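Local coordinates for chlorella virus DNA ligase-adenylate (Chlorella virus, PDB 1FVI), which probably joins nicked DNA strands as an ATP-dependent DNA ligase, here caught as the covalent enzyme-adenylate, at residues 2-7 and 40-44; 8-12 and 175-179; 196-201 and 257-261; 105-111 and 165-171; 54-59 and 128-133. The protein carries 1 engineered substitution. Residue numbers count along the deposited sequence, not the author numbering.

Interaction 1 of 5, residues 2-7 and 40-44. With SO4 (sulfate ion), chain B.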
# COMPACT_ATOMS: atom_id res chain seq x y z
N ILE A 2 -1.97 16.99 17.05
CA ILE A 2 -2.29 15.57 17.11
C ILE A 2 -1.88 14.97 18.47
O ILE A 2 -0.73 15.06 18.87
CB ILE A 2 -1.56 14.84 15.92
CG1 ILE A 2 -2.09 15.33 14.57
CG2 ILE A 2 -1.67 13.32 16.04
CD1 ILE A 2 -1.56 14.54 13.35
N THR A 3 -2.82 14.37 19.18
CA THR A 3 -2.50 13.78 20.47
C THR A 3 -2.10 12.31 20.42
O THR A 3 -1.40 11.82 21.30
CB THR A 3 -3.65 13.97 21.52
OG1 THR A 3 -4.83 13.27 21.10
CG2 THR A 3 -3.98 15.46 21.69
N LYS A 4 -2.58 11.60 19.40
CA LYS A 4 -2.27 10.18 19.18
C LYS A 4 -2.80 9.85 17.79
O LYS A 4 -3.76 10.46 17.32
CB LYS A 4 -2.90 9.28 20.26
CG LYS A 4 -4.40 9.35 20.39
CD LYS A 4 -4.88 8.52 21.55
CE LYS A 4 -4.32 9.06 22.85
NZ LYS A 4 -4.74 8.28 24.06
N PRO A 5 -2.19 8.87 17.10
CA PRO A 5 -2.69 8.57 15.76
C PRO A 5 -4.11 8.01 15.61
O PRO A 5 -4.72 7.50 16.55
CB PRO A 5 -1.61 7.65 15.19
CG PRO A 5 -1.15 6.92 16.35
CD PRO A 5 -1.05 7.99 17.43
N LEU A 6 -4.64 8.23 14.42
CA LEU A 6 -5.96 7.74 14.04
C LEU A 6 -5.77 6.24 13.70
O LEU A 6 -4.89 5.87 12.91
CB LEU A 6 -6.43 8.48 12.78
CG LEU A 6 -7.90 8.53 12.32
CD1 LEU A 6 -7.89 8.78 10.81
CD2 LEU A 6 -8.69 7.28 12.65
N LEU A 7 -6.57 5.38 14.33
CA LEU A 7 -6.49 3.96 14.06
C LEU A 7 -7.78 3.46 13.40
O LEU A 7 -8.81 4.15 13.39
CB LEU A 7 -6.15 3.18 15.33
CG LEU A 7 -4.82 3.64 15.93
CD1 LEU A 7 -4.59 2.92 17.25
CD2 LEU A 7 -3.66 3.38 14.95
N SER A 40 6.71 8.03 16.05
CA SER A 40 6.16 6.73 15.66
C SER A 40 4.72 6.66 16.23
O SER A 40 4.20 7.68 16.72
CB SER A 40 7.02 5.59 16.21
OG SER A 40 6.94 5.54 17.62
N ARG A 41 4.09 5.49 16.16
CA ARG A 41 2.72 5.34 16.67
C ARG A 41 2.60 5.51 18.17
O ARG A 41 1.54 5.89 18.66
CB ARG A 41 2.09 4.01 16.23
CG ARG A 41 2.71 2.77 16.81
CD ARG A 41 1.98 1.54 16.24
NE ARG A 41 0.70 1.29 16.90
CZ ARG A 41 -0.41 0.91 16.28
NH1 ARG A 41 -0.42 0.77 14.96
NH2 ARG A 41 -1.50 0.60 16.98
N THR A 42 3.67 5.21 18.90
CA THR A 42 3.69 5.38 20.35
C THR A 42 4.03 6.84 20.66
O THR A 42 4.19 7.23 21.82
CB THR A 42 4.76 4.51 20.99
OG1 THR A 42 6.05 5.00 20.60
CG2 THR A 42 4.58 3.06 20.56
N PHE A 43 4.22 7.62 19.60
CA PHE A 43 4.53 9.03 19.69
C PHE A 43 5.89 9.39 20.27
O PHE A 43 6.13 10.52 20.72
CB PHE A 43 3.39 9.81 20.34
CG PHE A 43 2.46 10.44 19.34
CD1 PHE A 43 2.31 9.86 18.08
CD2 PHE A 43 1.82 11.64 19.62
CE1 PHE A 43 1.53 10.49 17.11
CE2 PHE A 43 1.04 12.27 18.65
CZ PHE A 43 0.90 11.69 17.39
N LYS A 44 6.80 8.42 20.22
CA LYS A 44 8.17 8.62 20.66
C LYS A 44 8.93 8.93 19.37
O LYS A 44 8.54 8.49 18.29
CB LYS A 44 8.67 7.36 21.36
CG LYS A 44 7.97 7.14 22.72
CD LYS A 44 8.48 8.16 23.76
CE LYS A 44 7.57 8.32 24.99
NZ LYS A 44 6.44 9.27 24.77
S SO4 B . -3.25 -1.93 14.14
O1 SO4 B . -3.22 -1.52 15.54
O2 SO4 B . -4.55 -1.55 13.50
O3 SO4 B . -3.04 -3.45 13.96
O4 SO4 B . -2.08 -1.27 13.40
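Phe43, Arg41 and Pro5 carry most of this contact, in which the N-terminal arm 2-7 passes over a type I beta turn running from Ser40 to Phe43. Phe43 follows the two central residues of that turn and sends its ring into the arm. One face of the ring receives the CH of Lys4 CA, 4.1 Å from the ring centroid, a CH-pi contact that a flat aromatic suits well. Around it, Ile2 CG2 comes within 3.3 Å of Phe43 CZ, and Pro5 CD lies 3.6 Å from Phe43 CE1. The compact Pro5 also packs on the turn's backbone, its CD 3.6 Å from Arg41 O. Arg41 belongs to the AMP pocket and holds out a long side chain: Leu7 CD1 lies 3.9 Å from its NH2, while its NH1 and NH2 hydrogen-bond O4 and O1 of a sulfate, each at 3.1 Å. That ion, probably from the crystallisation liquor, also binds Lys185. No hydrogen bond links the two segments, so apolar fit joins them. Both lean on strand 30-34, where Ile2 and Phe43 touch Val33, and Pro5 and Leu7 touch Arg31; strand 9-10 follows the arm.

Interaction 2 of 5, residues 8-12 and 175-179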
# COMPACT_ATOMS: atom_id res chain seq x y z
N ALA A 8 -7.70 2.29 12.78
CA ALA A 8 -8.82 1.72 12.05
C ALA A 8 -9.57 0.58 12.71
O ALA A 8 -9.04 -0.19 13.52
CB ALA A 8 -8.34 1.27 10.64
N ALA A 9 -10.85 0.51 12.38
CA ALA A 9 -11.68 -0.59 12.81
C ALA A 9 -11.57 -1.60 11.64
O ALA A 9 -11.15 -1.25 10.53
CB ALA A 9 -13.12 -0.12 12.98
N THR A 10 -11.88 -2.86 11.90
CA THR A 10 -11.80 -3.86 10.84
C THR A 10 -13.14 -4.06 10.13
O THR A 10 -14.20 -4.13 10.77
CB THR A 10 -11.30 -5.20 11.41
OG1 THR A 10 -9.99 -5.01 11.94
CG2 THR A 10 -11.27 -6.29 10.32
N LEU A 11 -13.08 -4.08 8.80
CA LEU A 11 -14.26 -4.29 7.97
C LEU A 11 -14.30 -5.79 7.72
O LEU A 11 -13.40 -6.34 7.10
CB LEU A 11 -14.12 -3.53 6.64
CG LEU A 11 -15.20 -3.55 5.54
CD1 LEU A 11 -15.18 -4.85 4.76
CD2 LEU A 11 -16.58 -3.27 6.13
N GLU A 12 -15.32 -6.46 8.25
CA GLU A 12 -15.46 -7.90 8.08
C GLU A 12 -16.45 -8.19 6.97
O GLU A 12 -16.21 -9.04 6.11
CB GLU A 12 -15.90 -8.57 9.39
CG GLU A 12 -14.85 -8.53 10.52
CD GLU A 12 -15.15 -7.52 11.64
OE1 GLU A 12 -14.82 -7.84 12.81
OE2 GLU A 12 -15.70 -6.43 11.36
N ARG A 175 -8.87 4.96 17.94
CA ARG A 175 -9.34 4.03 16.93
C ARG A 175 -10.80 4.23 16.52
O ARG A 175 -11.68 4.35 17.36
CB ARG A 175 -9.11 2.60 17.40
CG ARG A 175 -9.40 1.53 16.34
CD ARG A 175 -9.14 0.14 16.93
NE ARG A 175 -7.78 -0.37 16.71
CZ ARG A 175 -6.72 -0.06 17.44
NH1 ARG A 175 -6.83 0.77 18.47
NH2 ARG A 175 -5.53 -0.56 17.10
N SER A 176 -11.03 4.28 15.22
CA SER A 176 -12.38 4.44 14.65
C SER A 176 -13.20 3.19 14.93
O SER A 176 -12.67 2.09 15.08
CB SER A 176 -12.27 4.61 13.13
OG SER A 176 -13.53 4.75 12.51
N THR A 177 -14.51 3.36 15.07
CA THR A 177 -15.37 2.20 15.26
C THR A 177 -15.89 1.91 13.85
O THR A 177 -15.68 2.71 12.94
CB THR A 177 -16.56 2.51 16.20
OG1 THR A 177 -17.45 3.42 15.55
CG2 THR A 177 -16.07 3.13 17.48
N LEU A 178 -16.52 0.76 13.65
CA LEU A 178 -17.04 0.43 12.33
C LEU A 178 -18.15 1.41 11.96
O LEU A 178 -18.15 1.96 10.85
CB LEU A 178 -17.55 -1.02 12.29
CG LEU A 178 -18.02 -1.55 10.93
CD1 LEU A 178 -16.90 -1.52 9.87
CD2 LEU A 178 -18.52 -2.96 11.12
N LYS A 179 -19.04 1.70 12.91
CA LYS A 179 -20.16 2.62 12.70
C LYS A 179 -19.70 4.01 12.31
O LYS A 179 -20.34 4.67 11.49
CB LYS A 179 -21.03 2.72 13.95
CG LYS A 179 -21.78 1.45 14.33
CD LYS A 179 -22.51 1.67 15.66
CE LYS A 179 -23.05 0.37 16.26
NZ LYS A 179 -23.65 0.62 17.60
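This is a side-by-side van der Waals contact, largely side chain against backbone, at the edge of a beta sheet of the nucleotide-binding domain, where strand 9-10 is flanked by the loop that leads from strand 162-165 to strand 184-186. The two segments run in roughly the same direction, 29° apart end to end, with Ala8 level with Ser176 and Ala9 with Thr177, each CA pair 5.2 Å apart. No clear hydrogen bond crosses between them; van der Waals contacts predominate. Ala9 sits at the centre. Its CB points at the loop and comes within 3.1 Å of Ser176 O, 3.5 Å of Thr177 C and 3.6 Å of Leu178 N, a fit so tight that a small methyl suits the place. At one end CG of Arg175 packs on the Ala8 carbonyl, 3.3 Å from Ala8 O; beyond the two segments, the Arg175 guanidinium meets a bound sulfate ion. At the other end Leu178 folds back over the strand: its CD1 is 3.9 Å from Thr10 O and 4.1 Å from Leu11 CD2, an apolar contact with Leu11. Ser176 OG hydrogen-bonds Thr177 O at 3.0 Å and is also bonded to Ile182 N. Strand 9-10 pairs in parallel with strand 184-186, which carries the AMP-binding Lys185, so the loop packs beside an edge strand of the sheet that helps form the nucleotide pocket of an ATP-dependent ligase.

Interaction 3 of 5, residues 196-201 and 257-261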
# COMPACT_ATOMS: atom_id res chain seq x y z
N ILE A 196 2.30 -24.43 -10.57
CA ILE A 196 2.52 -23.88 -11.90
C ILE A 196 2.64 -25.04 -12.89
O ILE A 196 3.33 -26.02 -12.62
CB ILE A 196 3.82 -23.08 -11.96
CG1 ILE A 196 3.80 -21.99 -10.89
CG2 ILE A 196 4.01 -22.48 -13.35
CD1 ILE A 196 5.16 -21.33 -10.66
N ILE A 197 1.96 -24.92 -14.04
CA ILE A 197 2.02 -25.96 -15.06
C ILE A 197 2.63 -25.45 -16.38
O ILE A 197 3.40 -26.16 -17.01
CB ILE A 197 0.66 -26.62 -15.29
CG1 ILE A 197 -0.32 -25.64 -15.90
CG2 ILE A 197 0.10 -27.15 -13.97
CD1 ILE A 197 -1.75 -26.14 -15.83
N SER A 198 2.34 -24.21 -16.74
CA SER A 198 2.89 -23.62 -17.96
C SER A 198 2.94 -22.08 -17.86
O SER A 198 2.47 -21.51 -16.88
CB SER A 198 2.09 -24.06 -19.19
OG SER A 198 0.76 -23.57 -19.14
N MET A 199 3.54 -21.42 -18.86
CA MET A 199 3.64 -19.97 -18.89
C MET A 199 3.34 -19.41 -20.28
O MET A 199 3.50 -20.10 -21.29
CB MET A 199 5.04 -19.50 -18.49
CG MET A 199 5.39 -19.77 -17.06
SD MET A 199 7.02 -19.15 -16.67
CE MET A 199 7.22 -19.89 -15.03
N THR A 200 2.94 -18.15 -20.30
CA THR A 200 2.63 -17.48 -21.54
C THR A 200 3.44 -16.19 -21.55
O THR A 200 3.44 -15.46 -20.55
CB THR A 200 1.15 -17.12 -21.60
OG1 THR A 200 0.37 -18.29 -21.37
CG2 THR A 200 0.79 -16.56 -22.96
N ALA A 201 4.17 -15.95 -22.64
CA ALA A 201 5.01 -14.76 -22.79
C ALA A 201 4.19 -13.46 -22.87
O ALA A 201 2.99 -13.49 -23.15
CB ALA A 201 5.88 -14.89 -24.02
N ASP A 257 12.68 -13.20 -14.70
CA ASP A 257 13.20 -14.40 -14.04
C ASP A 257 12.37 -15.64 -14.34
O ASP A 257 12.92 -16.68 -14.74
CB ASP A 257 13.33 -14.19 -12.53
CG ASP A 257 14.42 -13.21 -12.18
OD1 ASP A 257 15.24 -12.89 -13.06
OD2 ASP A 257 14.46 -12.76 -11.01
N PHE A 258 11.06 -15.53 -14.14
CA PHE A 258 10.13 -16.62 -14.42
C PHE A 258 10.33 -17.13 -15.86
O PHE A 258 10.42 -18.34 -16.06
CB PHE A 258 8.67 -16.16 -14.23
CG PHE A 258 8.14 -16.34 -12.83
CD1 PHE A 258 7.51 -15.29 -12.17
CD2 PHE A 258 8.23 -17.58 -12.19
CE1 PHE A 258 6.97 -15.47 -10.89
CE2 PHE A 258 7.68 -17.77 -10.90
CZ PHE A 258 7.05 -16.70 -10.26
N TRP A 259 10.46 -16.21 -16.83
CA TRP A 259 10.65 -16.57 -18.25
C TRP A 259 12.03 -17.08 -18.66
O TRP A 259 12.13 -17.94 -19.53
CB TRP A 259 10.28 -15.40 -19.16
CG TRP A 259 10.12 -15.82 -20.60
CD1 TRP A 259 10.97 -15.56 -21.65
CD2 TRP A 259 9.01 -16.53 -21.17
NE1 TRP A 259 10.45 -16.06 -22.82
CE2 TRP A 259 9.25 -16.66 -22.55
CE3 TRP A 259 7.83 -17.07 -20.63
CZ2 TRP A 259 8.36 -17.32 -23.41
CZ3 TRP A 259 6.94 -17.72 -21.49
CH2 TRP A 259 7.21 -17.84 -22.86
N GLN A 260 13.09 -16.52 -18.10
CA GLN A 260 14.43 -16.95 -18.43
C GLN A 260 14.70 -18.34 -17.84
O GLN A 260 15.40 -19.15 -18.45
CB GLN A 260 15.47 -15.95 -17.91
CG GLN A 260 15.36 -14.57 -18.54
CD GLN A 260 15.46 -14.60 -20.05
OE1 GLN A 260 14.63 -14.02 -20.76
NE2 GLN A 260 16.49 -15.28 -20.56
N ASN A 261 14.12 -18.61 -16.68
CA ASN A 261 14.30 -19.91 -16.03
C ASN A 261 12.97 -20.63 -15.82
O ASN A 261 12.82 -21.34 -14.83
CB ASN A 261 15.01 -19.75 -14.68
CG ASN A 261 16.49 -19.47 -14.83
OD1 ASN A 261 16.91 -18.32 -14.88
ND2 ASN A 261 17.29 -20.54 -14.89
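In the OB-like domain, the C-terminal end of helix 252-260 packs against the end of the long strand 190-201 of its antiparallel sheet. The contact is a matter of shape, with no hydrogen bond between the segments. The chief bump on the strand is Met199, which extends straight out from the sheet and enters the hollow between Phe258 and Trp259 on the helix. Its long, unbranched chain reaches well into the hollow: Met199 SD comes to 3.5 Å from Phe258 O, and Met199 CE to 3.8 Å from Phe258 CD2. On one flank of this knob, Ile196 CD1 lies 4.4 Å from Phe258 CE2, adding a looser apolar margin. On the other, the indole of Trp259 swings back toward the strand, its edge meeting Met199 CB, with CZ3 at 4.0 Å. The broad ring also spans the backbone, where Thr200 C is 3.8 Å from Trp259 CZ3. Between Met199 and Ile196 the strand has a classic beta bulge, Ile197 and Ser198 both facing Glu236. Met199 also touches Tyr265 and Lys262 of helix 262-265; Tyr265 packs edge-to-face with Phe258, and Lys262 forms a cation-pi pair with Trp259. Small Ala201 lets the indole lie close: its CB stands over the six-membered ring of Trp259, 3.8 Å from the centroid and 3.4 Å from CH2.

Interaction 4 of 5, residues 105-111 and 165-171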
# COMPACT_ATOMS: atom_id res chain seq x y z
N LEU A 105 -11.08 18.49 13.28
CA LEU A 105 -12.47 18.33 12.90
C LEU A 105 -12.70 18.63 11.43
O LEU A 105 -13.76 18.34 10.90
CB LEU A 105 -13.38 19.19 13.78
CG LEU A 105 -13.35 18.87 15.27
CD1 LEU A 105 -14.30 19.81 15.98
CD2 LEU A 105 -13.74 17.41 15.54
N LYS A 106 -11.70 19.23 10.77
CA LYS A 106 -11.82 19.50 9.34
C LYS A 106 -12.04 18.14 8.64
O LYS A 106 -11.39 17.16 8.98
CB LYS A 106 -10.54 20.15 8.80
CG LYS A 106 -10.50 20.26 7.28
CD LYS A 106 -9.17 20.74 6.74
CE LYS A 106 -8.96 22.23 6.98
NZ LYS A 106 -8.74 22.95 5.69
N LYS A 107 -13.00 18.08 7.72
CA LYS A 107 -13.32 16.84 7.00
C LYS A 107 -12.14 16.25 6.24
O LYS A 107 -11.37 16.97 5.62
CB LYS A 107 -14.49 17.07 6.04
CG LYS A 107 -15.75 17.58 6.72
CD LYS A 107 -16.96 17.60 5.81
CE LYS A 107 -16.76 18.54 4.64
NZ LYS A 107 -17.86 18.42 3.64
N TYR A 108 -12.04 14.92 6.27
CA TYR A 108 -10.97 14.19 5.59
C TYR A 108 -10.67 14.65 4.15
O TYR A 108 -9.50 14.87 3.82
CB TYR A 108 -11.24 12.68 5.62
CG TYR A 108 -10.29 11.87 4.76
CD1 TYR A 108 -8.90 11.95 4.96
CD2 TYR A 108 -10.77 11.04 3.74
CE1 TYR A 108 -8.02 11.22 4.15
CE2 TYR A 108 -9.90 10.31 2.94
CZ TYR A 108 -8.53 10.40 3.14
OH TYR A 108 -7.68 9.64 2.38
N ILE A 109 -11.69 14.77 3.30
CA ILE A 109 -11.47 15.23 1.93
C ILE A 109 -10.75 16.57 1.91
O ILE A 109 -9.96 16.85 1.00
CB ILE A 109 -12.78 15.46 1.14
CG1 ILE A 109 -13.92 15.90 2.06
CG2 ILE A 109 -13.10 14.29 0.25
CD1 ILE A 109 -15.11 16.46 1.32
N ASP A 110 -11.10 17.42 2.87
CA ASP A 110 -10.54 18.76 2.98
C ASP A 110 -9.09 18.77 3.43
O ASP A 110 -8.29 19.59 2.96
CB ASP A 110 -11.43 19.59 3.91
CG ASP A 110 -12.80 19.86 3.30
OD1 ASP A 110 -12.91 19.84 2.06
OD2 ASP A 110 -13.76 20.10 4.05
N ARG A 111 -8.74 17.89 4.37
CA ARG A 111 -7.36 17.79 4.84
C ARG A 111 -6.51 17.28 3.67
O ARG A 111 -5.37 17.68 3.51
CB ARG A 111 -7.26 16.86 6.05
CG ARG A 111 -8.13 17.30 7.25
CD ARG A 111 -7.75 16.61 8.56
NE ARG A 111 -7.73 15.16 8.48
CZ ARG A 111 -8.79 14.37 8.68
NH1 ARG A 111 -9.97 14.89 8.97
NH2 ARG A 111 -8.66 13.05 8.56
N ARG A 165 -12.15 5.26 4.08
CA ARG A 165 -12.50 6.45 4.84
C ARG A 165 -13.73 7.18 4.31
O ARG A 165 -13.92 7.31 3.09
CB ARG A 165 -11.35 7.46 4.84
CG ARG A 165 -10.04 6.98 5.44
CD ARG A 165 -9.37 8.11 6.20
NE ARG A 165 -7.91 8.01 6.20
CZ ARG A 165 -7.11 8.83 6.89
NH1 ARG A 165 -7.60 9.79 7.66
NH2 ARG A 165 -5.79 8.74 6.74
N LYS A 166 -14.57 7.66 5.23
CA LYS A 166 -15.71 8.47 4.81
C LYS A 166 -15.11 9.87 4.55
O LYS A 166 -14.13 10.28 5.19
CB LYS A 166 -16.84 8.47 5.86
CG LYS A 166 -16.57 9.21 7.14
CD LYS A 166 -17.70 8.92 8.12
CE LYS A 166 -17.75 9.93 9.27
NZ LYS A 166 -18.73 9.56 10.35
N PRO A 167 -15.60 10.56 3.51
CA PRO A 167 -15.15 11.89 3.09
C PRO A 167 -15.16 12.95 4.18
O PRO A 167 -14.24 13.76 4.29
CB PRO A 167 -16.15 12.25 2.00
CG PRO A 167 -16.51 10.94 1.43
CD PRO A 167 -16.68 10.08 2.64
N ASP A 168 -16.22 12.93 4.99
CA ASP A 168 -16.40 13.89 6.06
C ASP A 168 -15.76 13.53 7.39
O ASP A 168 -15.90 14.26 8.37
CB ASP A 168 -17.90 14.18 6.26
CG ASP A 168 -18.69 12.94 6.63
OD1 ASP A 168 -18.46 11.87 6.01
OD2 ASP A 168 -19.54 13.03 7.54
N GLY A 169 -15.01 12.43 7.42
CA GLY A 169 -14.37 12.02 8.65
C GLY A 169 -13.35 12.99 9.24
O GLY A 169 -12.58 13.65 8.55
N LYS A 170 -13.34 13.05 10.56
CA LYS A 170 -12.44 13.92 11.29
C LYS A 170 -11.19 13.12 11.59
O LYS A 170 -11.14 11.92 11.32
CB LYS A 170 -13.07 14.31 12.64
CG LYS A 170 -14.59 14.35 12.64
CD LYS A 170 -15.19 12.95 12.77
CE LYS A 170 -16.39 12.78 11.87
NZ LYS A 170 -16.80 11.36 11.87
N TYR A 171 -10.19 13.79 12.13
CA TYR A 171 -8.98 13.11 12.54
C TYR A 171 -9.23 12.73 14.01
O TYR A 171 -9.13 13.57 14.91
CB TYR A 171 -7.73 14.01 12.42
CG TYR A 171 -6.46 13.21 12.59
CD1 TYR A 171 -5.67 12.89 11.49
CD2 TYR A 171 -6.10 12.69 13.84
CE1 TYR A 171 -4.54 12.07 11.64
CE2 TYR A 171 -4.99 11.87 13.98
CZ TYR A 171 -4.22 11.57 12.88
OH TYR A 171 -3.12 10.75 13.04
O HOH W 1 -10.25 10.87 8.62
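Two carbonyls of the turn-containing segment 165-171 receive the donors of the other segment. Ile109 N hydrogen-bonds Pro167 O at 2.9 Å, nearly straight, while Gly169 O accepts from Arg111 NH1 at 2.9 Å and, weakly, from Tyr108 N at 2.7 Å. The amides of Tyr108 and Ile109 belong to the first turn of helix 108-121, after the N-cap position Lys107, and lack partners within the helix. Arg111 NH1 also bonds Lys106 O at 2.7 Å. A water accepts from Arg111 NH2 at 2.7 Å and Arg165 NH1 at 3.0 Å, and donates to Lys170 O at 3.0 Å. Farther out, the guanidinium of Arg165 lies flat on the Tyr108 ring, centres 4.4 Å apart, and Arg165 CD lies over that face as a CH-pi contact. Ile109 CG2 meets Pro167 CB at 4.1 Å. Pro167 and Gly169 belong to a type I turn; an ideal CB on Gly169 would crowd Lys166 O. The like charges Arg111 NH2 and Arg165 NH1 stand 3.5 Å apart. Helix start and turn, close to AMP-binding Thr24, are thus joined by backbone carbonyls that accept from helix-start amides and from Arg111, with salt bridges to Asp98 offsetting both arginine charges.

Interaction 5 of 5, residues 54-59 and 128-133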
# COMPACT_ATOMS: atom_id res chain seq x y z
N LEU A 54 15.52 14.51 7.92
CA LEU A 54 15.10 14.68 6.53
C LEU A 54 13.59 14.91 6.40
O LEU A 54 13.15 15.90 5.79
CB LEU A 54 15.49 13.45 5.69
CG LEU A 54 16.97 13.17 5.36
CD1 LEU A 54 17.13 11.82 4.66
CD2 LEU A 54 17.52 14.27 4.49
N LEU A 55 12.80 13.99 6.94
CA LEU A 55 11.35 14.12 6.88
C LEU A 55 10.84 15.37 7.62
O LEU A 55 9.91 16.01 7.14
CB LEU A 55 10.66 12.87 7.41
CG LEU A 55 10.81 11.59 6.58
CD1 LEU A 55 10.24 10.40 7.34
CD2 LEU A 55 10.14 11.75 5.23
N THR A 56 11.44 15.72 8.76
CA THR A 56 10.98 16.91 9.49
C THR A 56 11.23 18.18 8.67
O THR A 56 10.44 19.12 8.73
CB THR A 56 11.64 17.06 10.89
OG1 THR A 56 13.05 17.25 10.75
CG2 THR A 56 11.39 15.86 11.74
N GLU A 57 12.31 18.19 7.89
CA GLU A 57 12.64 19.33 7.04
C GLU A 57 11.67 19.39 5.85
O GLU A 57 11.23 20.47 5.44
CB GLU A 57 14.09 19.22 6.51
CG GLU A 57 15.17 19.46 7.57
CD GLU A 57 16.60 19.10 7.11
OE1 GLU A 57 16.81 18.73 5.93
OE2 GLU A 57 17.52 19.19 7.96
N LEU A 58 11.31 18.21 5.33
CA LEU A 58 10.41 18.09 4.18
C LEU A 58 8.92 18.25 4.45
O LEU A 58 8.21 18.93 3.72
CB LEU A 58 10.64 16.73 3.50
CG LEU A 58 11.37 16.61 2.16
CD1 LEU A 58 12.54 17.56 2.06
CD2 LEU A 58 11.84 15.19 2.00
N LEU A 59 8.44 17.63 5.52
CA LEU A 59 7.01 17.66 5.79
C LEU A 59 6.50 18.78 6.67
O LEU A 59 7.19 19.23 7.58
CB LEU A 59 6.59 16.32 6.42
CG LEU A 59 6.79 15.02 5.65
CD1 LEU A 59 6.58 13.85 6.62
CD2 LEU A 59 5.83 14.94 4.46
N HIS A 128 13.02 15.00 -3.84
CA HIS A 128 14.19 14.71 -3.02
C HIS A 128 14.99 13.50 -3.52
O HIS A 128 14.43 12.57 -4.12
CB HIS A 128 13.83 14.53 -1.55
CG HIS A 128 15.01 14.50 -0.64
ND1 HIS A 128 15.40 15.58 0.12
CD2 HIS A 128 15.89 13.51 -0.36
CE1 HIS A 128 16.47 15.25 0.83
NE2 HIS A 128 16.78 14.00 0.56
N ALA A 129 16.30 13.54 -3.31
CA ALA A 129 17.18 12.48 -3.78
C ALA A 129 17.01 11.16 -3.02
O ALA A 129 16.64 10.14 -3.61
CB ALA A 129 18.63 12.96 -3.72
N GLN A 130 17.28 11.20 -1.72
CA GLN A 130 17.18 10.01 -0.88
C GLN A 130 15.77 9.64 -0.42
O GLN A 130 15.44 8.46 -0.34
CB GLN A 130 18.08 10.20 0.34
CG GLN A 130 18.12 9.02 1.28
CD GLN A 130 18.93 9.29 2.51
OE1 GLN A 130 19.49 10.37 2.67
NE2 GLN A 130 19.00 8.32 3.40
N VAL A 131 14.96 10.65 -0.07
CA VAL A 131 13.59 10.47 0.41
C VAL A 131 12.51 10.65 -0.66
O VAL A 131 12.38 11.73 -1.25
CB VAL A 131 13.26 11.47 1.55
CG1 VAL A 131 12.00 11.04 2.28
CG2 VAL A 131 14.41 11.60 2.50
N LYS A 132 11.70 9.62 -0.87
CA LYS A 132 10.64 9.70 -1.86
C LYS A 132 9.31 10.01 -1.16
O LYS A 132 8.78 9.18 -0.42
CB LYS A 132 10.56 8.38 -2.62
CG LYS A 132 9.60 8.36 -3.79
CD LYS A 132 9.43 6.94 -4.29
CE LYS A 132 8.49 6.86 -5.47
NZ LYS A 132 8.37 5.44 -5.93
N ILE A 133 8.83 11.24 -1.33
CA ILE A 133 7.56 11.64 -0.72
C ILE A 133 6.45 11.24 -1.67
O ILE A 133 6.38 11.72 -2.81
CB ILE A 133 7.48 13.18 -0.48
CG1 ILE A 133 8.61 13.63 0.45
CG2 ILE A 133 6.11 13.55 0.12
CD1 ILE A 133 8.58 13.00 1.78
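His128 opens the second segment with its ring leaning on the helix: CE1 lies 3.9 Å from Leu54 CD2 and ND1 4.0 Å from Leu58 CD1. Gln130 brings its OE1 to 3.4 Å from Leu54 CD1, while its NE2 hydrogen-bonds Ala90 O. Val131 begins the strand and faces the helix: CG2 meets Leu54 CD1 at 3.5 Å, CG1 meets Leu55 CD2 at 3.6 Å, and CB lies 4.0 Å from Leu58 CD2. Lys132 turns away and pairs with Glu70. Ile133 faces inward again, its CG1 3.9 Å from Leu58 CD2 and its CD1 4.0 Å from Leu55 CD2. Helix 54-58 and strand 131-133 cross at -40°, their axes 10.3 Å apart, a helix laid on the edge strand of a mixed sheet in the nucleotide-binding domain, away from the AMP site. With no hydrogen bond across it, the contact is mainly a leucine face against Val131 and Ile133, beta-branched residues that suit a strand: cohesion here comes from burying hydrocarbon.

Overall arrangement
From the N terminus, interaction 1 closes the first loop, bringing arm 2-7 back onto the turn at 40-44. Interaction 2 begins right after that arm and crosses it in sequence; Leu7 O probably hydrogen-bonds Ser176 N. Its wide loop, 8-12 to 175-179, encloses interactions 4 and 5, which cross each other as helix 108-121 leads toward strand 131-135. Interaction 4 also touches interaction 1, Tyr171 OH probably bonding Leu6 N, whereas interaction 5 stays apart, tying helix 49-58 to an edge strand. These four lie in the nucleotide-binding domain. Interaction 3 follows in series in the OB-like domain, about 39 to 46 Å from them, centre to centre.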